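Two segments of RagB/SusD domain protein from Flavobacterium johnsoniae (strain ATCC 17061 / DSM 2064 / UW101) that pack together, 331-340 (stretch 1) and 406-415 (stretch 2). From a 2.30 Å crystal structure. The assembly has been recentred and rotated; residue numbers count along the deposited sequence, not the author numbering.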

# COMPACT_ATOMS: atom_id res chain seq x y z
N PRO A 331 2.50 -11.57 -9.61
CA PRO A 331 3.52 -10.97 -8.75
C PRO A 331 2.93 -9.91 -7.82
O PRO A 331 1.90 -9.33 -8.13
CB PRO A 331 4.48 -10.33 -9.76
CG PRO A 331 3.64 -10.12 -11.00
CD PRO A 331 2.70 -11.27 -11.04
N PHE A 332 3.59 -9.66 -6.69
CA PHE A 332 3.13 -8.63 -5.77
C PHE A 332 4.15 -7.50 -5.66
O PHE A 332 5.30 -7.72 -5.30
CB PHE A 332 2.86 -9.22 -4.39
CG PHE A 332 2.15 -8.29 -3.46
CD1 PHE A 332 2.86 -7.37 -2.70
CD2 PHE A 332 0.77 -8.34 -3.34
CE1 PHE A 332 2.20 -6.50 -1.83
CE2 PHE A 332 0.10 -7.47 -2.46
CZ PHE A 332 0.81 -6.55 -1.71
N LEU A 333 3.69 -6.28 -5.95
CA LEU A 333 4.49 -5.06 -5.91
C LEU A 333 4.44 -4.35 -4.55
O LEU A 333 3.37 -3.88 -4.14
CB LEU A 333 4.01 -4.10 -7.02
CG LEU A 333 4.70 -2.74 -7.16
CD1 LEU A 333 6.16 -2.91 -7.47
CD2 LEU A 333 4.03 -1.87 -8.21
N HIS A 334 5.58 -4.22 -3.88
CA HIS A 334 5.66 -3.55 -2.57
C HIS A 334 5.95 -2.04 -2.62
O HIS A 334 5.27 -1.24 -1.97
CB HIS A 334 6.72 -4.22 -1.70
CG HIS A 334 6.34 -5.58 -1.22
ND1 HIS A 334 5.35 -5.78 -0.28
CD2 HIS A 334 6.81 -6.80 -1.55
CE1 HIS A 334 5.24 -7.08 -0.05
NE2 HIS A 334 6.11 -7.72 -0.81
N VAL A 335 7.01 -1.68 -3.35
CA VAL A 335 7.43 -0.29 -3.49
C VAL A 335 7.80 -0.04 -4.95
O VAL A 335 8.40 -0.90 -5.59
CB VAL A 335 8.62 0.07 -2.58
CG1 VAL A 335 8.75 1.57 -2.48
CG2 VAL A 335 8.50 -0.60 -1.18
N SER A 336 7.46 1.13 -5.48
CA SER A 336 7.54 1.30 -6.92
C SER A 336 8.27 2.56 -7.34
O SER A 336 8.43 3.50 -6.56
CB SER A 336 6.13 1.32 -7.51
OG SER A 336 5.46 2.52 -7.19
N TYR A 337 8.72 2.56 -8.59
CA TYR A 337 9.37 3.73 -9.19
C TYR A 337 8.33 4.82 -9.44
O TYR A 337 8.57 6.02 -9.22
CB TYR A 337 10.07 3.34 -10.50
CG TYR A 337 10.66 4.53 -11.24
CD1 TYR A 337 11.67 5.28 -10.68
CD2 TYR A 337 10.20 4.89 -12.50
CE1 TYR A 337 12.21 6.36 -11.34
CE2 TYR A 337 10.74 5.97 -13.17
CZ TYR A 337 11.75 6.70 -12.58
OH TYR A 337 12.30 7.79 -13.22
N SER A 338 7.16 4.38 -9.88
CA SER A 338 6.03 5.29 -10.06
C SER A 338 5.77 6.06 -8.77
O SER A 338 5.67 7.29 -8.77
CB SER A 338 4.78 4.52 -10.50
OG SER A 338 3.64 5.36 -10.50
N GLU A 339 5.67 5.32 -7.66
CA GLU A 339 5.48 5.95 -6.35
C GLU A 339 6.56 6.99 -6.03
O GLU A 339 6.23 8.11 -5.66
CB GLU A 339 5.44 4.88 -5.25
CG GLU A 339 5.80 5.41 -3.88
CD GLU A 339 5.74 4.35 -2.80
OE1 GLU A 339 5.82 3.15 -3.17
OE2 GLU A 339 5.63 4.71 -1.60
N SER A 340 7.83 6.63 -6.19
CA SER A 340 8.93 7.54 -5.84
C SER A 340 8.84 8.81 -6.66
O SER A 340 9.07 9.90 -6.14
CB SER A 340 10.30 6.87 -6.04
OG SER A 340 10.57 6.60 -7.40
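Stretch 2 (406-415) QLWITYLFNS

After Pro 331, stretch 1 forms a strand that includes Phe 332 and Leu 333. It passes through Ser 336 and enters a helix at Tyr 337, which continues beyond Ser 340. Stretch 2 has its helix first and a turn after it. Its helix begins earlier in the chain and reaches Thr 410. Tyr 411 is the first residue to leave helical phi/psi. A type II beta turn follows from Tyr 411 to Asn 414, closed by Asn 414 N to Tyr 411 O at 2.9 Å. Phe 413 takes the positive phi of this turn, 70°. Asn 414 then stands at the N-cap position of a further helix, though its side chain makes no capping bond.

The two stretches run in opposite directions. The start of the helix in stretch 1 faces the last turn of the helix in stretch 2, and the strand faces the turn. The CA atoms of Glu 339 and Leu 407 are 6.4 Å apart. Those of His 334 and Asn 414 are 7.1 Å apart. No backbone hydrogen bond joins the stretches; each close contact has a side chain on at least one side. The contact is modest, burying 391 Å² over both sides.

Thr 410 is central to the helical part. Its CA-to-CB bond points toward stretch 1, and those of Ser 336 and Ser 338 point toward stretch 2. Thr 410 OG1 and Ser 338 OG form a hydrogen bond of 2.8 Å. The methyl of Thr 410 lies over the helix start: CG2 is 3.6 Å from Ser 336 OG and 3.9 Å from Glu 339 N. These last two atoms are themselves paired. Ser 336 OG accepts from Glu 339 N at 2.8 Å, capping the helix. The methyl therefore packs beside the cap.

Glu 339 has the largest area covered by the other stretch, 66 Å². Its chi1 and chi2 are both t, so the side chain is extended. Tyr 411 OH donates to Glu 339 OE2 at 2.8 Å. The Tyr 411 CA-to-CB bond points sideways, but the end of the ring comes nearer and brings the hydroxyl to the carboxylate. Glu 339 CD lies at the ring edge, near its plane. The other carboxylate oxygen turns back on its own stretch: Ser 336 N donates to Glu 339 OE1 in a weak bond of 3.5 Å. Leu 407 packs on Glu 339, with CD2 4.1 Å from Glu 339 O and 4.5 Å from Glu 339 CB.

At the strand, the Asn 414 CA-to-CB bond points toward stretch 1. Its ND2 is 3.1 Å from His 334 O and 3.7 Å from Leu 333 O, so the amide approaches two successive carbonyls. The His 334 CA-to-CB bond points away, and it is the carbonyl that lies nearest Asn 414. The Phe 332 CA-to-CB bond points sideways, but its ring comes nearer, and CE2 lies 3.4 Å from Phe 413 O. The approach to the ring is oblique. The Phe 413 CA-to-CB bond points toward stretch 1, but the end of the side chain leads away.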

# COMPACT_ATOMS: atom_id res chain seq x y z
N GLN A 406 -3.22 9.99 -8.70
CA GLN A 406 -2.27 9.13 -9.39
C GLN A 406 -1.66 8.09 -8.43
O GLN A 406 -1.53 6.92 -8.77
CB GLN A 406 -1.17 9.95 -10.07
CG GLN A 406 -1.64 10.69 -11.30
CD GLN A 406 -2.23 9.76 -12.35
OE1 GLN A 406 -1.84 8.59 -12.47
NE2 GLN A 406 -3.19 10.27 -13.10
N LEU A 407 -1.26 8.51 -7.23
CA LEU A 407 -0.72 7.56 -6.25
C LEU A 407 -1.76 6.50 -5.88
O LEU A 407 -1.46 5.32 -5.73
CB LEU A 407 -0.26 8.30 -4.98
CG LEU A 407 1.11 8.97 -5.03
CD1 LEU A 407 1.21 10.05 -3.97
CD2 LEU A 407 2.22 7.95 -4.86
N TRP A 408 -3.00 6.94 -5.74
CA TRP A 408 -4.12 6.07 -5.44
C TRP A 408 -4.27 5.01 -6.54
O TRP A 408 -4.63 3.86 -6.26
CB TRP A 408 -5.40 6.92 -5.28
CG TRP A 408 -6.65 6.16 -5.12
CD1 TRP A 408 -7.03 5.41 -4.04
CD2 TRP A 408 -7.73 6.07 -6.06
NE1 TRP A 408 -8.26 4.85 -4.26
CE2 TRP A 408 -8.72 5.25 -5.49
CE3 TRP A 408 -7.96 6.62 -7.33
CZ2 TRP A 408 -9.91 4.95 -6.14
CZ3 TRP A 408 -9.14 6.33 -7.98
CH2 TRP A 408 -10.11 5.51 -7.38
N ILE A 409 -3.94 5.39 -7.77
CA ILE A 409 -3.96 4.42 -8.86
C ILE A 409 -2.73 3.52 -8.80
O ILE A 409 -2.82 2.31 -8.95
CB ILE A 409 -4.06 5.12 -10.24
CG1 ILE A 409 -5.42 5.83 -10.35
CG2 ILE A 409 -3.93 4.10 -11.36
CD1 ILE A 409 -5.64 6.58 -11.63
N THR A 410 -1.59 4.13 -8.51
CA THR A 410 -0.32 3.41 -8.41
C THR A 410 -0.34 2.39 -7.27
O THR A 410 0.25 1.30 -7.41
CB THR A 410 0.83 4.43 -8.23
OG1 THR A 410 1.07 5.07 -9.50
CG2 THR A 410 2.11 3.78 -7.77
N TYR A 411 -1.04 2.70 -6.18
CA TYR A 411 -1.13 1.82 -5.02
C TYR A 411 -2.21 0.77 -5.13
O TYR A 411 -2.55 0.13 -4.14
CB TYR A 411 -1.39 2.62 -3.75
CG TYR A 411 -0.21 3.40 -3.24
CD1 TYR A 411 1.06 2.84 -3.19
CD2 TYR A 411 -0.36 4.70 -2.83
CE1 TYR A 411 2.15 3.57 -2.72
CE2 TYR A 411 0.70 5.44 -2.35
CZ TYR A 411 1.96 4.87 -2.30
OH TYR A 411 3.00 5.64 -1.82
N LEU A 412 -2.78 0.60 -6.33
CA LEU A 412 -3.75 -0.46 -6.54
C LEU A 412 -3.09 -1.81 -6.25
O LEU A 412 -1.92 -1.99 -6.57
CB LEU A 412 -4.32 -0.40 -7.95
CG LEU A 412 -5.56 -1.25 -8.21
CD1 LEU A 412 -6.67 -0.78 -7.31
CD2 LEU A 412 -5.97 -1.18 -9.72
N PHE A 413 -3.83 -2.73 -5.62
CA PHE A 413 -3.31 -4.01 -5.13
C PHE A 413 -2.36 -3.86 -3.93
O PHE A 413 -1.95 -4.87 -3.34
CB PHE A 413 -2.61 -4.80 -6.25
CG PHE A 413 -3.42 -4.89 -7.50
CD1 PHE A 413 -4.75 -5.26 -7.45
CD2 PHE A 413 -2.87 -4.55 -8.74
CE1 PHE A 413 -5.52 -5.33 -8.61
CE2 PHE A 413 -3.62 -4.61 -9.89
CZ PHE A 413 -4.94 -5.01 -9.83
N ASN A 414 -2.04 -2.62 -3.56
CA ASN A 414 -1.35 -2.32 -2.30
C ASN A 414 -2.18 -1.28 -1.54
O ASN A 414 -1.76 -0.14 -1.35
CB ASN A 414 0.08 -1.79 -2.53
CG ASN A 414 0.93 -1.90 -1.27
OD1 ASN A 414 0.42 -2.14 -0.17
ND2 ASN A 414 2.23 -1.68 -1.41
N SER A 415 -3.38 -1.70 -1.15
CA SER A 415 -4.38 -0.78 -0.67
C SER A 415 -4.05 -0.17 0.69
O SER A 415 -4.60 0.89 1.02
CB SER A 415 -5.75 -1.46 -0.60
OG SER A 415 -6.20 -1.78 -1.90